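Local coordinates for protein packaging enzyme P4 (Pseudomonas phage phi6, PDB 4BLO) that hydrolyses nucleoside triphosphates as a hexameric RecA-like helicase motor, probably driving RNA into the viral procapsid, at the interface of chains A and B. Coordinates in Å, arbitrary orientation; residue numbers count along the deposited sequence, not the author numbering. Chains: chain A/B, Packaging enzyme P4.

The interface of chains A and B. Residues chain A 90-93; chain B 27-32, 88.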
loop_
_atom_site.group_PDB
_atom_site.type_symbol
_atom_site.label_atom_id
_atom_site.label_comp_id
_atom_site.label_asym_id
_atom_site.label_seq_id
_atom_site.Cartn_x
_atom_site.Cartn_y
_atom_site.Cartn_z
ATOM N N VAL A 90 -11.464 -3.259 -0.250
ATOM C CA VAL A 90 -12.743 -3.029 -0.928
ATOM C C VAL A 90 -13.627 -2.225 0.048
ATOM O O VAL A 90 -13.500 -2.428 1.260
ATOM C CB VAL A 90 -13.379 -4.393 -1.343
ATOM C CG1 VAL A 90 -13.721 -5.254 -0.121
ATOM C CG2 VAL A 90 -14.610 -4.203 -2.232
ATOM N N ASP A 91 -14.513 -1.338 -0.442
ATOM C CA ASP A 91 -15.341 -0.541 0.466
ATOM C C ASP A 91 -16.249 -1.430 1.352
ATOM O O ASP A 91 -16.998 -2.284 0.865
ATOM C CB ASP A 91 -16.176 0.500 -0.288
ATOM C CG ASP A 91 -16.935 1.441 0.626
ATOM O OD1 ASP A 91 -16.399 1.795 1.695
ATOM O OD2 ASP A 91 -18.026 1.890 0.234
ATOM N N VAL A 92 -16.153 -1.191 2.668
ATOM C CA VAL A 92 -16.874 -1.864 3.760
ATOM C C VAL A 92 -18.391 -1.763 3.573
ATOM O O VAL A 92 -19.126 -2.614 4.059
ATOM C CB VAL A 92 -16.463 -1.291 5.147
ATOM C CG1 VAL A 92 -15.042 -1.659 5.521
ATOM C CG2 VAL A 92 -16.681 0.213 5.249
ATOM N N LEU A 93 -18.853 -0.724 2.872
ATOM C CA LEU A 93 -20.260 -0.492 2.571
ATOM C C LEU A 93 -20.738 -1.349 1.392
ATOM O O LEU A 93 -21.935 -1.599 1.287
ATOM C CB LEU A 93 -20.463 1.000 2.264
ATOM C CG LEU A 93 -21.572 1.730 3.001
ATOM C CD1 LEU A 93 -21.397 1.678 4.515
ATOM C CD2 LEU A 93 -21.627 3.140 2.570
ATOM N N LEU B 27 -25.040 7.004 2.766
ATOM C CA LEU B 27 -23.855 6.878 3.602
ATOM C C LEU B 27 -22.668 6.569 2.719
ATOM O O LEU B 27 -22.823 5.952 1.664
ATOM C CB LEU B 27 -24.023 5.825 4.708
ATOM C CG LEU B 27 -23.127 6.005 5.941
ATOM C CD1 LEU B 27 -23.665 7.081 6.881
ATOM C CD2 LEU B 27 -22.980 4.712 6.673
ATOM N N GLN B 28 -21.489 7.043 3.073
ATOM C CA GLN B 28 -20.265 6.805 2.339
ATOM C C GLN B 28 -19.119 6.598 3.317
ATOM O O GLN B 28 -19.077 7.254 4.369
ATOM C CB GLN B 28 -19.965 7.962 1.388
ATOM C CG GLN B 28 -18.935 7.625 0.307
ATOM C CD GLN B 28 -18.269 8.845 -0.277
ATOM O OE1 GLN B 28 -18.342 9.953 0.254
ATOM N NE2 GLN B 28 -17.600 8.667 -1.384
ATOM N N VAL B 29 -18.222 5.682 2.964
ATOM C CA VAL B 29 -16.951 5.510 3.649
ATOM C C VAL B 29 -15.501 5.701 3.186
ATOM O O VAL B 29 -14.795 6.573 3.692
ATOM C CB VAL B 29 -16.778 4.071 4.179
ATOM C CG1 VAL B 29 -15.633 4.008 5.178
ATOM C CG2 VAL B 29 -18.072 3.580 4.807
ATOM N N LEU B 30 -15.061 4.891 2.224
ATOM C CA LEU B 30 -13.985 5.116 1.262
ATOM C C LEU B 30 -14.373 4.779 -0.183
ATOM O O LEU B 30 -13.544 4.876 -1.089
ATOM C CB LEU B 30 -12.738 4.325 1.664
ATOM C CG LEU B 30 -11.963 4.851 2.874
ATOM C CD1 LEU B 30 -10.630 4.131 3.013
ATOM C CD2 LEU B 30 -11.756 6.355 2.768
ATOM N N GLY B 31 -15.622 4.377 -0.393
ATOM C CA GLY B 31 -16.066 3.916 -1.696
ATOM C C GLY B 31 -17.018 4.920 -2.303
ATOM O O GLY B 31 -16.730 6.123 -2.317
ATOM N N ARG B 32 -18.151 4.469 -2.762
ATOM C CA ARG B 32 -19.146 5.368 -3.330
ATOM C C ARG B 32 -20.371 5.523 -2.394
ATOM O O ARG B 32 -20.636 4.629 -1.570
ATOM C CB ARG B 32 -19.561 4.962 -4.756
ATOM C CG ARG B 32 -19.988 3.515 -5.008
ATOM C CD ARG B 32 -19.514 3.038 -6.389
ATOM N NE ARG B 32 -19.923 3.917 -7.496
ATOM C CZ ARG B 32 -19.089 4.490 -8.363
ATOM N NH1 ARG B 32 -17.780 4.279 -8.276
ATOM N NH2 ARG B 32 -19.560 5.269 -9.328
ATOM N N SER B 88 -11.418 0.779 -1.741
ATOM C CA SER B 88 -11.215 1.888 -0.807
ATOM C C SER B 88 -10.175 2.920 -1.345
ATOM O O SER B 88 -10.089 4.022 -0.817
ATOM C CB SER B 88 -10.774 1.357 0.554
ATOM O OG SER B 88 -11.731 0.498 1.148
#
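A:Asp91 reaches from chain A into the bend that B:Val29, B:Leu30 and B:Gly31 make in chain B. Its CG stands anti to the backbone N and beside its own carbonyl carbon (chi1 -174°), which directs the carboxylate to chain B. The CB methylene lies 3.7 Å from the CA of B:Gly31. One atom on, the carboxyl carbon CG is 3.4 Å from the N of B:Gly31, a glycine whose missing side chain probably helps the acid approach the backbone. At the tip both oxygens stay near that N, a contact without a hydrogen bond. OD2 also meets the CA of B:Gly31, while OD1 meets CB of B:Val29 and takes a weak, long hydrogen bond of 3.4 Å from the N of B:Leu30, nearly straight at 171°. The B:Leu30 N-H might slightly ease the charge of the acid.

Beside this polar tip, B:Val29 supplies the greasy part of the patch. Its CG2 touches A:Val92 CG2 at 3.7 Å, the two side chains crossing at about a right angle, and also meets CD1 of A:Leu93. That leucine belongs to the short helix 92-95; its CD1 also meets the CD2 methyl of B:Leu27, while its CD2 faces the B:Leu27 carbonyl O, the side chains of the two leucines crossing at about a right angle.

The patch is small, one piece of the contact between adjacent copies in the six-subunit assembly, consistent with the hexameric rings of P4 motors. Within chain B the bend is braced by a side chain of its own: the side-chain amide NE2 of B:Gln28 donates to the carbonyl O of B:Gly31 at 2.8 Å.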